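Local coordinates for N-alpha-acetyltransferase 35, NatC auxiliary subunit (Saccharomyces cerevisiae, PDB 6YGA), which serves as the auxiliary subunit of the NatC N-terminal acetyltransferase complex, which acetylates the N-terminal methionine of the L-A virus Gag protein, at residues Q649-G654 and L660-R665; E321-A326 and Y440-S445; K369-Q374 and E480-D485; N305-I310 and R340-L345. All blocks are in the same frame, centred on the assembly; numbering follows the deposited sequence.

Contact 1. Residues Q649-G654 and L660-R665; sequences QGIKGG and LVTGTR
No ring or other flat side chain takes part where I651 meets T662 and T664, so the contact has no faces or edges and is made by branched aliphatic groups and hydroxyls. The CG2 methyl of I651 lies 3.5 Å from OG1 of T664. Its CG1 comes to 4.1 Å from OG1 of T662, and both threonines cross the isoleucine at about a right angle. Each hydroxyl sits between its own backbone N and carbonyl carbon (T664 chi1 56°), a placing that turns the two toward each other and the helix end. OG1 of T662 and OG1 of T664 are hydrogen-bonded at 2.9 Å. Each also holds a water bound to the last helical turn. One water lies 2.7 Å from OG1 of T662 and donates to G650 O, which also accepts the amide of G654; the other lies 2.6 Å from OG1 of T664 and donates to I651 O. Solvent thus stands in for direct bonds between the segments. Nearer the start of both segments, CD1 of L660 rests 4.5 Å from the CA of G650. G654 leaves the helix with phi 103°, and the carboxylate of D655 then takes the amides of T662 and G663. The arrangement is that of a glycine-terminated helix C-terminus with a water-bridged loop folded back on it, here joining helices 619-653 and 668-701.

Contact 2. Residues E321-A326 and Y440-S445; sequences ETYQFA and YFMKLS
With CG anti to its backbone N (chi1 176°), Y323 sends its ring straight out from helix 319-328 toward helix 433-456, where selenomethionine M442, bent at both chi2 and chi3, brings its selenium back to meet it. SE of M442 lies 4.1 Å from CE1 of Y323, and the two side chains run alongside one another, pointing opposite ways. The selenium stands 5.3 Å from the centroid of the Y323 ring and 66° off its normal, an oblique approach. At the end of the same ring, OH of Y323 comes obliquely to the F441 ring, 4.2 Å from CE2 and CZ of F441. S445 OG lies over one face of the F441 ring and donates to F441 O at 2.9 Å. That carbonyl also receives S445 N, from the opposite face of its plane. The W398 ring, on helix 386-402, meets that of Y323 with the planes about 5° apart. Long side chains thus bridge backbones 11.5 Å apart at CA of Y323 and M442, a Met-aromatic contact within the TPR-like helical region.

Contact 3. Residues K369-Q374 and E480-D485; sequences KEFSAQ and ETFLKD
Helix 360-372 runs out beside the middle of the long helix 465-506, with the CA atoms of F371 and L483 10.1 Å apart and the chain leaving helical geometry at A373, which has positive phi. Side chains from both helices span this distance. F371, its CG anti to the backbone N (chi1 179°), reaches across with its ring, and F482 comes from the opposite direction. The two rings are turned nearly parallel, their planes about 13° apart. The far end of the F371 ring does the touching: CZ of F371 is 3.6 Å from CE2 of F482, which lies at the rim of the F371 ring, near its plane. The CD2 methyl of L483 occupies another part of that rim, 4.0 Å from CE1 of F371, the leucine crossing the phenylalanine at about a right angle. L483 also touches L542 of helix 511-564. The contact is wholly apolar, with no hydrogen bond between the segments. Behind it, the A373 amide closes the last helical turn on K369 O at 2.6 Å, and E370 O accepts from T534 OG1. Both phenylalanines also touch S437 of helix 433-456. F371 meets the ring of F441 there, and F482 forms an edge-to-face pair with Y440. The result is an aromatic cluster that packs three helices together in the TPR-like helical region.

Contact 4. Residues N305-I310 and R340-L345; sequences NDVKTI and RILFPL
Apolar packing joins the segments, led by I310, whose CB bond points at helix 337-347. Its two branches divide the work. The CG2 methyl, anti to the backbone N, sits against the neighbouring backbone, 3.7 Å from CA of F343, and is 4.3 Å from CG of L342. CD1 instead reaches 3.7 Å to CB of F343, so the stem of the phenylalanine carries the contact while its ring leads away to F329 and F347. One turn earlier V307 sets CG1 against CD2 of L342 at 3.8 Å, the two side chains crossing at about a right angle. The local axes are 9.4 Å apart and only 14° from parallel. Helices separated in sequence by one other, 319-328, thus run nearly parallel, as successive equivalent helices do in TPR-like arrays. No hydrogen bond crosses between the segments; within helix 298-311, N305 O takes T309 N and, from the opposite face of its plane, T309 OG1 at 2.9 Å. P344 has no amide hydrogen to give to the turn before, and helix 337-347 kinks there. Ionic contacts flank the apolar patch. D306 forms a salt bridge with R335 and accepts the amide of H336, while R340 is paired with D176.

The centres of contacts 4 and 3 lie about 11 and 29 Å from that of the chain and about 31 Å apart. Contact 2 stands between them and touches both: F325 packs on T309, I310 and F343, while Y440 and F441 lean on F371, F482 and L483. Its helix 319-328 lies in sequence between the two helices of contact 4, and helices 433-456 and 465-506 follow each other. Contact 1 comes last along the chain, yet its centre is about 16 Å from that of contact 2, joined by the R665–E321 salt bridge and by T662 O with Q324 NE2. The loop between helices 619-653 and 668-701 is thus bonded to helix 319-328, joining C-terminal helices to earlier ones.

Contact 1. Residues Q649-G654 and L660-R665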
loop_
_atom_site.group_PDB
_atom_site.type_symbol
_atom_site.label_atom_id
_atom_site.label_comp_id
_atom_site.label_asym_id
_atom_site.label_seq_id
_atom_site.Cartn_x
_atom_site.Cartn_y
_atom_site.Cartn_z
ATOM N N GLN B 649 -23.968 -0.873 -24.777
ATOM C CA GLN B 649 -25.013 -0.087 -25.431
ATOM C C GLN B 649 -25.845 0.673 -24.404
ATOM O O GLN B 649 -26.156 1.856 -24.589
ATOM C CB GLN B 649 -25.913 -0.988 -26.278
ATOM C CG GLN B 649 -25.186 -1.907 -27.248
ATOM C CD GLN B 649 -24.386 -1.161 -28.297
ATOM O OE1 GLN B 649 -24.604 0.026 -28.540
ATOM N NE2 GLN B 649 -23.453 -1.863 -28.928
ATOM N N GLY B 650 -26.218 0.002 -23.310
ATOM C CA GLY B 650 -27.003 0.664 -22.283
ATOM C C GLY B 650 -26.266 1.824 -21.648
ATOM O O GLY B 650 -26.856 2.871 -21.369
ATOM N N ILE B 651 -24.961 1.657 -21.421
ATOM C CA ILE B 651 -24.150 2.742 -20.875
ATOM C C ILE B 651 -24.121 3.923 -21.838
ATOM O O ILE B 651 -24.246 5.082 -21.424
ATOM C CB ILE B 651 -22.732 2.236 -20.550
ATOM C CG1 ILE B 651 -22.774 1.203 -19.424
ATOM C CG2 ILE B 651 -21.826 3.386 -20.156
ATOM C CD1 ILE B 651 -21.426 0.585 -19.122
ATOM N N LYS B 652 -23.967 3.656 -23.136
ATOM C CA LYS B 652 -23.938 4.751 -24.102
ATOM C C LYS B 652 -25.304 5.414 -24.232
ATOM O O LYS B 652 -25.393 6.635 -24.399
ATOM C CB LYS B 652 -23.466 4.249 -25.466
ATOM C CG LYS B 652 -22.100 3.593 -25.461
ATOM C CD LYS B 652 -21.782 3.000 -26.822
ATOM C CE LYS B 652 -20.511 2.174 -26.784
ATOM N NZ LYS B 652 -20.223 1.574 -28.115
ATOM N N GLY B 653 -26.379 4.626 -24.166
ATOM C CA GLY B 653 -27.706 5.181 -24.373
ATOM C C GLY B 653 -28.202 6.023 -23.215
ATOM O O GLY B 653 -28.987 6.955 -23.415
ATOM N N GLY B 654 -27.760 5.717 -22.000
ATOM C CA GLY B 654 -28.224 6.419 -20.819
ATOM C C GLY B 654 -29.235 5.606 -20.031
ATOM O O GLY B 654 -29.600 4.480 -20.382
ATOM N N LEU B 660 -32.288 -0.847 -19.155
ATOM C CA LEU B 660 -31.254 -0.922 -18.134
ATOM C C LEU B 660 -31.075 0.424 -17.445
ATOM O O LEU B 660 -31.244 1.483 -18.055
ATOM C CB LEU B 660 -29.909 -1.359 -18.728
ATOM C CG LEU B 660 -29.791 -2.757 -19.338
ATOM C CD1 LEU B 660 -28.462 -2.924 -20.068
ATOM C CD2 LEU B 660 -29.952 -3.833 -18.275
ATOM N N VAL B 661 -30.720 0.361 -16.165
ATOM C CA VAL B 661 -30.273 1.516 -15.395
ATOM C C VAL B 661 -28.929 1.149 -14.784
ATOM O O VAL B 661 -28.853 0.253 -13.933
ATOM C CB VAL B 661 -31.286 1.916 -14.310
ATOM C CG1 VAL B 661 -30.676 2.933 -13.356
ATOM C CG2 VAL B 661 -32.542 2.477 -14.944
ATOM N N THR B 662 -27.865 1.822 -15.237
ATOM C CA THR B 662 -26.513 1.539 -14.778
ATOM C C THR B 662 -25.927 2.619 -13.881
ATOM O O THR B 662 -24.983 2.332 -13.139
ATOM C CB THR B 662 -25.571 1.338 -15.975
ATOM O OG1 THR B 662 -25.453 2.563 -16.708
ATOM C CG2 THR B 662 -26.105 0.252 -16.898
ATOM N N GLY B 663 -26.449 3.843 -13.932
ATOM C CA GLY B 663 -25.955 4.902 -13.067
ATOM C C GLY B 663 -24.520 5.298 -13.330
ATOM O O GLY B 663 -23.842 5.796 -12.423
ATOM N N THR B 664 -24.037 5.096 -14.554
ATOM C CA THR B 664 -22.645 5.340 -14.902
ATOM C C THR B 664 -22.434 6.695 -15.568
ATOM O O THR B 664 -21.414 6.891 -16.238
ATOM C CB THR B 664 -22.127 4.228 -15.816
ATOM O OG1 THR B 664 -22.970 4.128 -16.972
ATOM C CG2 THR B 664 -22.120 2.898 -15.084
ATOM N N ARG B 665 -23.370 7.632 -15.394
ATOM C CA ARG B 665 -23.279 8.909 -16.099
ATOM C C ARG B 665 -21.979 9.640 -15.775
ATOM O O ARG B 665 -21.362 10.242 -16.662
ATOM C CB ARG B 665 -24.485 9.784 -15.760
ATOM C CG ARG B 665 -24.435 11.178 -16.374
ATOM C CD ARG B 665 -25.716 11.953 -16.104
ATOM N NE ARG B 665 -25.920 12.216 -14.681
ATOM C CZ ARG B 665 -25.585 13.352 -14.075
ATOM N NH1 ARG B 665 -25.030 14.337 -14.767
ATOM N NH2 ARG B 665 -25.808 13.504 -12.777
HETATM O O HOH W 1 -27.098 3.364 -18.626
HETATM O O HOH W 2 -23.877 5.963 -18.593
#

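Contact 2. Residues E321-A326 and Y440-S445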
loop_
_atom_site.group_PDB
_atom_site.type_symbol
_atom_site.label_atom_id
_atom_site.label_comp_id
_atom_site.label_asym_id
_atom_site.label_seq_id
_atom_site.Cartn_x
_atom_site.Cartn_y
_atom_site.Cartn_z
ATOM N N GLU B 321 -25.451 6.940 -8.797
ATOM C CA GLU B 321 -24.396 7.643 -9.518
ATOM C C GLU B 321 -23.137 7.781 -8.666
ATOM O O GLU B 321 -22.021 7.669 -9.185
ATOM C CB GLU B 321 -24.902 9.007 -9.988
ATOM C CG GLU B 321 -25.849 8.912 -11.183
ATOM C CD GLU B 321 -26.365 10.262 -11.644
ATOM O OE1 GLU B 321 -26.163 11.256 -10.916
ATOM O OE2 GLU B 321 -26.975 10.330 -12.734
ATOM N N THR B 322 -23.291 8.020 -7.358
ATOM C CA THR B 322 -22.129 8.012 -6.473
ATOM C C THR B 322 -21.560 6.605 -6.327
ATOM O O THR B 322 -20.337 6.422 -6.320
ATOM C CB THR B 322 -22.492 8.572 -5.095
ATOM O OG1 THR B 322 -23.547 7.791 -4.518
ATOM C CG2 THR B 322 -22.931 10.020 -5.198
ATOM N N TYR B 323 -22.435 5.603 -6.208
ATOM C CA TYR B 323 -21.980 4.227 -6.038
ATOM C C TYR B 323 -21.128 3.782 -7.222
ATOM O O TYR B 323 -20.032 3.235 -7.044
ATOM C CB TYR B 323 -23.194 3.312 -5.847
ATOM C CG TYR B 323 -22.895 1.832 -5.744
ATOM C CD1 TYR B 323 -22.588 1.245 -4.522
ATOM C CD2 TYR B 323 -22.954 1.018 -6.865
ATOM C CE1 TYR B 323 -22.327 -0.112 -4.427
ATOM C CE2 TYR B 323 -22.696 -0.336 -6.781
ATOM C CZ TYR B 323 -22.384 -0.897 -5.561
ATOM O OH TYR B 323 -22.126 -2.246 -5.484
ATOM N N GLN B 324 -21.606 4.033 -8.443
ATOM C CA GLN B 324 -20.842 3.662 -9.632
ATOM C C GLN B 324 -19.610 4.539 -9.812
ATOM O O GLN B 324 -18.610 4.087 -10.385
ATOM C CB GLN B 324 -21.735 3.732 -10.871
ATOM C CG GLN B 324 -22.868 2.711 -10.879
ATOM C CD GLN B 324 -22.411 1.317 -11.283
ATOM O OE1 GLN B 324 -21.395 0.817 -10.799
ATOM N NE2 GLN B 324 -23.163 0.686 -12.178
ATOM N N PHE B 325 -19.654 5.788 -9.339
ATOM C CA PHE B 325 -18.448 6.607 -9.350
ATOM C C PHE B 325 -17.372 5.992 -8.465
ATOM O O PHE B 325 -16.202 5.920 -8.856
ATOM C CB PHE B 325 -18.762 8.036 -8.903
ATOM C CG PHE B 325 -17.556 8.944 -8.876
ATOM C CD1 PHE B 325 -16.763 9.037 -7.740
ATOM C CD2 PHE B 325 -17.219 9.706 -9.984
ATOM C CE1 PHE B 325 -15.656 9.866 -7.712
ATOM C CE2 PHE B 325 -16.113 10.540 -9.961
ATOM C CZ PHE B 325 -15.331 10.618 -8.824
ATOM N N ALA B 326 -17.753 5.534 -7.271
ATOM C CA ALA B 326 -16.787 4.885 -6.391
ATOM C C ALA B 326 -16.287 3.569 -6.974
ATOM O O ALA B 326 -15.149 3.171 -6.708
ATOM C CB ALA B 326 -17.401 4.649 -5.013
ATOM N N TYR B 440 -27.350 -7.791 2.840
ATOM C CA TYR B 440 -26.900 -9.038 2.231
ATOM C C TYR B 440 -26.307 -8.789 0.852
ATOM O O TYR B 440 -25.274 -9.370 0.498
ATOM C CB TYR B 440 -28.057 -10.033 2.155
ATOM C CG TYR B 440 -27.674 -11.378 1.586
ATOM C CD1 TYR B 440 -26.763 -12.199 2.241
ATOM C CD2 TYR B 440 -28.234 -11.833 0.401
ATOM C CE1 TYR B 440 -26.416 -13.433 1.726
ATOM C CE2 TYR B 440 -27.895 -13.062 -0.121
ATOM C CZ TYR B 440 -26.986 -13.859 0.543
ATOM O OH TYR B 440 -26.649 -15.085 0.020
ATOM N N PHE B 441 -26.939 -7.915 0.064
ATOM C CA PHE B 441 -26.410 -7.593 -1.257
ATOM C C PHE B 441 -25.009 -7.002 -1.166
ATOM O O PHE B 441 -24.122 -7.371 -1.944
ATOM C CB PHE B 441 -27.340 -6.622 -1.982
ATOM C CG PHE B 441 -26.699 -5.956 -3.162
ATOM C CD1 PHE B 441 -26.550 -6.636 -4.361
ATOM C CD2 PHE B 441 -26.231 -4.655 -3.069
ATOM C CE1 PHE B 441 -25.951 -6.029 -5.446
ATOM C CE2 PHE B 441 -25.631 -4.043 -4.150
ATOM C CZ PHE B 441 -25.491 -4.729 -5.341
HETATM N N MSE B 442 -24.793 -6.079 -0.234
HETATM C CA MSE B 442 -23.491 -5.448 -0.072
HETATM C C MSE B 442 -22.440 -6.429 0.436
HETATM O O MSE B 442 -21.301 -6.421 -0.032
HETATM C CB MSE B 442 -23.594 -4.255 0.875
HETATM C CG MSE B 442 -24.452 -3.132 0.332
HETATM SE SE MSE B 442 -23.625 -2.264 -1.204
HETATM C CE MSE B 442 -22.110 -1.468 -0.273
ATOM N N LYS B 443 -22.820 -7.274 1.395
ATOM C CA LYS B 443 -21.874 -8.253 1.921
ATOM C C LYS B 443 -21.447 -9.241 0.843
ATOM O O LYS B 443 -20.253 -9.496 0.655
ATOM C CB LYS B 443 -22.484 -8.994 3.110
ATOM C CG LYS B 443 -21.508 -9.928 3.804
ATOM C CD LYS B 443 -22.201 -10.770 4.851
ATOM C CE LYS B 443 -23.115 -11.797 4.209
ATOM N NZ LYS B 443 -23.851 -12.583 5.234
ATOM N N LEU B 444 -22.417 -9.802 0.114
ATOM C CA LEU B 444 -22.101 -10.827 -0.876
ATOM C C LEU B 444 -21.348 -10.237 -2.065
ATOM O O LEU B 444 -20.445 -10.879 -2.615
ATOM C CB LEU B 444 -23.384 -11.526 -1.325
ATOM C CG LEU B 444 -23.210 -12.784 -2.175
ATOM C CD1 LEU B 444 -22.123 -13.675 -1.593
ATOM C CD2 LEU B 444 -24.525 -13.541 -2.270
ATOM N N SER B 445 -21.703 -9.013 -2.475
ATOM C CA SER B 445 -20.933 -8.318 -3.504
ATOM C C SER B 445 -19.510 -8.045 -3.032
ATOM O O SER B 445 -18.561 -8.117 -3.820
ATOM C CB SER B 445 -21.617 -7.007 -3.885
ATOM O OG SER B 445 -22.831 -7.235 -4.574
#

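Contact 3. Residues K369-Q374 and E480-D485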
loop_
_atom_site.group_PDB
_atom_site.type_symbol
_atom_site.label_atom_id
_atom_site.label_comp_id
_atom_site.label_asym_id
_atom_site.label_seq_id
_atom_site.Cartn_x
_atom_site.Cartn_y
_atom_site.Cartn_z
ATOM N N LYS B 369 -33.413 2.611 -0.845
ATOM C CA LYS B 369 -34.599 2.922 -1.637
ATOM C C LYS B 369 -34.397 2.577 -3.107
ATOM O O LYS B 369 -35.292 2.014 -3.745
ATOM C CB LYS B 369 -34.959 4.398 -1.478
ATOM C CG LYS B 369 -35.991 4.906 -2.466
ATOM C CD LYS B 369 -36.616 6.196 -1.962
ATOM C CE LYS B 369 -37.045 7.097 -3.106
ATOM N NZ LYS B 369 -35.874 7.667 -3.832
ATOM N N GLU B 370 -33.233 2.904 -3.668
ATOM C CA GLU B 370 -33.021 2.629 -5.084
ATOM C C GLU B 370 -32.855 1.137 -5.348
ATOM O O GLU B 370 -33.138 0.673 -6.457
ATOM C CB GLU B 370 -31.817 3.421 -5.605
ATOM C CG GLU B 370 -32.021 4.935 -5.549
ATOM C CD GLU B 370 -30.792 5.730 -5.979
ATOM O OE1 GLU B 370 -30.021 5.234 -6.823
ATOM O OE2 GLU B 370 -30.594 6.853 -5.466
ATOM N N PHE B 371 -32.412 0.372 -4.350
ATOM C CA PHE B 371 -32.259 -1.070 -4.503
ATOM C C PHE B 371 -33.548 -1.834 -4.230
ATOM O O PHE B 371 -33.787 -2.876 -4.852
ATOM C CB PHE B 371 -31.151 -1.583 -3.580
ATOM C CG PHE B 371 -30.945 -3.071 -3.651
ATOM C CD1 PHE B 371 -30.152 -3.626 -4.643
ATOM C CD2 PHE B 371 -31.540 -3.914 -2.724
ATOM C CE1 PHE B 371 -29.955 -4.999 -4.713
ATOM C CE2 PHE B 371 -31.354 -5.287 -2.786
ATOM C CZ PHE B 371 -30.559 -5.832 -3.783
ATOM N N SER B 372 -34.389 -1.343 -3.318
ATOM C CA SER B 372 -35.602 -2.052 -2.939
ATOM C C SER B 372 -36.884 -1.376 -3.397
ATOM O O SER B 372 -37.936 -2.024 -3.383
ATOM C CB SER B 372 -35.664 -2.229 -1.416
ATOM O OG SER B 372 -35.920 -0.993 -0.778
ATOM N N ALA B 373 -36.827 -0.101 -3.790
ATOM C CA ALA B 373 -37.998 0.641 -4.264
ATOM C C ALA B 373 -39.088 0.709 -3.197
ATOM O O ALA B 373 -40.278 0.599 -3.495
ATOM C CB ALA B 373 -38.546 0.046 -5.564
ATOM N N GLN B 374 -38.685 0.907 -1.943
ATOM C CA GLN B 374 -39.627 0.964 -0.833
ATOM C C GLN B 374 -39.288 2.124 0.088
ATOM O O GLN B 374 -38.139 2.272 0.517
ATOM C CB GLN B 374 -39.641 -0.350 -0.051
ATOM C CG GLN B 374 -40.681 -1.337 -0.555
ATOM C CD GLN B 374 -40.554 -2.703 0.083
ATOM O OE1 GLN B 374 -39.511 -3.049 0.637
ATOM N NE2 GLN B 374 -41.620 -3.492 0.007
ATOM N N GLU B 480 -27.045 -14.219 -7.774
ATOM C CA GLU B 480 -28.012 -14.158 -8.866
ATOM C C GLU B 480 -29.385 -14.640 -8.405
ATOM O O GLU B 480 -30.410 -14.048 -8.763
ATOM C CB GLU B 480 -27.520 -14.977 -10.059
ATOM C CG GLU B 480 -28.350 -14.794 -11.324
ATOM C CD GLU B 480 -28.708 -16.110 -11.981
ATOM O OE1 GLU B 480 -28.365 -17.169 -11.413
ATOM O OE2 GLU B 480 -29.333 -16.087 -13.061
ATOM N N THR B 481 -29.421 -15.707 -7.599
ATOM C CA THR B 481 -30.689 -16.189 -7.052
ATOM C C THR B 481 -31.347 -15.129 -6.178
ATOM O O THR B 481 -32.556 -14.891 -6.278
ATOM C CB THR B 481 -30.464 -17.471 -6.249
ATOM O OG1 THR B 481 -29.971 -18.504 -7.111
ATOM C CG2 THR B 481 -31.760 -17.934 -5.601
ATOM N N PHE B 482 -30.560 -14.481 -5.317
ATOM C CA PHE B 482 -31.083 -13.400 -4.489
ATOM C C PHE B 482 -31.595 -12.247 -5.343
ATOM O O PHE B 482 -32.681 -11.715 -5.088
ATOM C CB PHE B 482 -29.995 -12.926 -3.522
ATOM C CG PHE B 482 -30.299 -11.620 -2.843
ATOM C CD1 PHE B 482 -31.144 -11.572 -1.742
ATOM C CD2 PHE B 482 -29.718 -10.443 -3.290
ATOM C CE1 PHE B 482 -31.416 -10.372 -1.111
ATOM C CE2 PHE B 482 -29.986 -9.238 -2.664
ATOM C CZ PHE B 482 -30.834 -9.203 -1.573
ATOM N N LEU B 483 -30.834 -11.850 -6.366
ATOM C CA LEU B 483 -31.271 -10.744 -7.212
ATOM C C LEU B 483 -32.517 -11.110 -8.010
ATOM O O LEU B 483 -33.389 -10.262 -8.230
ATOM C CB LEU B 483 -30.148 -10.318 -8.153
ATOM C CG LEU B 483 -28.963 -9.586 -7.528
ATOM C CD1 LEU B 483 -27.899 -9.364 -8.583
ATOM C CD2 LEU B 483 -29.397 -8.263 -6.900
ATOM N N LYS B 484 -32.619 -12.366 -8.453
ATOM C CA LYS B 484 -33.781 -12.774 -9.237
ATOM C C LYS B 484 -35.050 -12.729 -8.397
ATOM O O LYS B 484 -36.102 -12.285 -8.871
ATOM C CB LYS B 484 -33.565 -14.174 -9.813
ATOM C CG LYS B 484 -34.595 -14.573 -10.856
ATOM C CD LYS B 484 -34.543 -13.626 -12.044
ATOM C CE LYS B 484 -35.722 -13.821 -12.979
ATOM N NZ LYS B 484 -35.615 -12.913 -14.154
ATOM N N ASP B 485 -34.964 -13.180 -7.141
ATOM C CA ASP B 485 -36.101 -13.081 -6.233
ATOM C C ASP B 485 -36.442 -11.626 -5.937
ATOM O O ASP B 485 -37.621 -11.260 -5.866
ATOM C CB ASP B 485 -35.805 -13.839 -4.940
ATOM C CG ASP B 485 -35.581 -15.328 -5.167
ATOM O OD1 ASP B 485 -35.828 -15.814 -6.293
ATOM O OD2 ASP B 485 -35.157 -16.016 -4.215
#

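Contact 4. Residues N305-I310 and R340-L345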
loop_
_atom_site.group_PDB
_atom_site.type_symbol
_atom_site.label_atom_id
_atom_site.label_comp_id
_atom_site.label_asym_id
_atom_site.label_seq_id
_atom_site.Cartn_x
_atom_site.Cartn_y
_atom_site.Cartn_z
ATOM N N ASN B 305 -5.630 15.877 -13.998
ATOM C CA ASN B 305 -6.781 15.127 -14.494
ATOM C C ASN B 305 -7.397 14.267 -13.398
ATOM O O ASN B 305 -8.621 14.096 -13.356
ATOM C CB ASN B 305 -6.381 14.264 -15.690
ATOM C CG ASN B 305 -6.143 15.080 -16.943
ATOM O OD1 ASN B 305 -5.109 14.945 -17.598
ATOM N ND2 ASN B 305 -7.099 15.939 -17.281
ATOM N N ASP B 306 -6.572 13.717 -12.507
ATOM C CA ASP B 306 -7.104 12.898 -11.422
ATOM C C ASP B 306 -7.946 13.731 -10.463
ATOM O O ASP B 306 -9.002 13.281 -10.001
ATOM C CB ASP B 306 -5.958 12.208 -10.681
ATOM C CG ASP B 306 -5.318 11.101 -11.500
ATOM O OD1 ASP B 306 -5.758 10.883 -12.650
ATOM O OD2 ASP B 306 -4.382 10.445 -10.999
ATOM N N VAL B 307 -7.498 14.951 -10.156
ATOM C CA VAL B 307 -8.283 15.837 -9.305
ATOM C C VAL B 307 -9.559 16.270 -10.019
ATOM O O VAL B 307 -10.629 16.353 -9.406
ATOM C CB VAL B 307 -7.433 17.044 -8.867
ATOM C CG1 VAL B 307 -8.296 18.096 -8.182
ATOM C CG2 VAL B 307 -6.311 16.593 -7.939
ATOM N N LYS B 308 -9.469 16.540 -11.326
ATOM C CA LYS B 308 -10.663 16.882 -12.094
ATOM C C LYS B 308 -11.697 15.765 -12.032
ATOM O O LYS B 308 -12.904 16.028 -11.975
ATOM C CB LYS B 308 -10.292 17.186 -13.546
ATOM C CG LYS B 308 -9.598 18.526 -13.742
ATOM C CD LYS B 308 -9.194 18.744 -15.192
ATOM C CE LYS B 308 -10.410 18.844 -16.095
ATOM N NZ LYS B 308 -10.032 19.078 -17.519
ATOM N N THR B 309 -11.242 14.511 -12.039
ATOM C CA THR B 309 -12.168 13.389 -11.931
ATOM C C THR B 309 -12.857 13.376 -10.571
ATOM O O THR B 309 -14.033 13.011 -10.467
ATOM C CB THR B 309 -11.429 12.074 -12.180
ATOM O OG1 THR B 309 -10.764 12.138 -13.447
ATOM C CG2 THR B 309 -12.400 10.899 -12.197
ATOM N N ILE B 310 -12.141 13.787 -9.521
ATOM C CA ILE B 310 -12.715 13.806 -8.178
ATOM C C ILE B 310 -13.897 14.763 -8.113
ATOM O O ILE B 310 -14.941 14.446 -7.531
ATOM C CB ILE B 310 -11.635 14.177 -7.143
ATOM C CG1 ILE B 310 -10.531 13.121 -7.126
ATOM C CG2 ILE B 310 -12.251 14.372 -5.760
ATOM C CD1 ILE B 310 -11.042 11.706 -7.019
ATOM N N ARG B 340 -6.654 10.807 -4.372
ATOM C CA ARG B 340 -7.227 9.743 -3.555
ATOM C C ARG B 340 -7.508 10.220 -2.136
ATOM O O ARG B 340 -8.471 9.770 -1.506
ATOM C CB ARG B 340 -6.306 8.524 -3.550
ATOM C CG ARG B 340 -6.237 7.828 -4.898
ATOM C CD ARG B 340 -5.635 6.436 -4.809
ATOM N NE ARG B 340 -4.202 6.458 -4.535
ATOM C CZ ARG B 340 -3.656 6.128 -3.369
ATOM N NH1 ARG B 340 -4.425 5.744 -2.358
ATOM N NH2 ARG B 340 -2.340 6.173 -3.216
ATOM N N ILE B 341 -6.678 11.117 -1.605
ATOM C CA ILE B 341 -7.007 11.742 -0.328
ATOM C C ILE B 341 -8.168 12.706 -0.502
ATOM O O ILE B 341 -9.034 12.829 0.374
ATOM C CB ILE B 341 -5.777 12.457 0.258
ATOM C CG1 ILE B 341 -4.612 11.483 0.421
ATOM C CG2 ILE B 341 -6.122 13.115 1.594
ATOM C CD1 ILE B 341 -3.326 12.146 0.891
ATOM N N LEU B 342 -8.209 13.398 -1.641
ATOM C CA LEU B 342 -9.182 14.466 -1.835
ATOM C C LEU B 342 -10.607 13.925 -1.877
ATOM O O LEU B 342 -11.526 14.541 -1.322
ATOM C CB LEU B 342 -8.856 15.233 -3.116
ATOM C CG LEU B 342 -9.539 16.589 -3.279
ATOM C CD1 LEU B 342 -9.126 17.511 -2.149
ATOM C CD2 LEU B 342 -9.190 17.195 -4.628
ATOM N N PHE B 343 -10.804 12.765 -2.509
ATOM C CA PHE B 343 -12.159 12.260 -2.722
ATOM C C PHE B 343 -12.933 12.050 -1.423
ATOM O O PHE B 343 -14.037 12.608 -1.301
ATOM C CB PHE B 343 -12.104 10.984 -3.572
ATOM C CG PHE B 343 -13.349 10.158 -3.491
ATOM C CD1 PHE B 343 -14.521 10.573 -4.108
ATOM C CD2 PHE B 343 -13.351 8.964 -2.796
ATOM C CE1 PHE B 343 -15.667 9.810 -4.026
ATOM C CE2 PHE B 343 -14.492 8.195 -2.711
ATOM C CZ PHE B 343 -15.652 8.617 -3.327
ATOM N N PRO B 344 -12.442 11.304 -0.423
ATOM C CA PRO B 344 -13.256 11.153 0.797
ATOM C C PRO B 344 -13.495 12.461 1.529
ATOM O O PRO B 344 -14.575 12.647 2.102
ATOM C CB PRO B 344 -12.445 10.157 1.640
ATOM C CG PRO B 344 -11.601 9.430 0.655
ATOM C CD PRO B 344 -11.222 10.481 -0.343
ATOM N N LEU B 345 -12.526 13.381 1.520
ATOM C CA LEU B 345 -12.732 14.673 2.170
ATOM C C LEU B 345 -13.700 15.547 1.383
ATOM O O LEU B 345 -14.478 16.301 1.978
ATOM C CB LEU B 345 -11.394 15.389 2.348
ATOM C CG LEU B 345 -10.386 14.625 3.205
ATOM C CD1 LEU B 345 -9.037 15.329 3.223
ATOM C CD2 LEU B 345 -10.937 14.463 4.610
#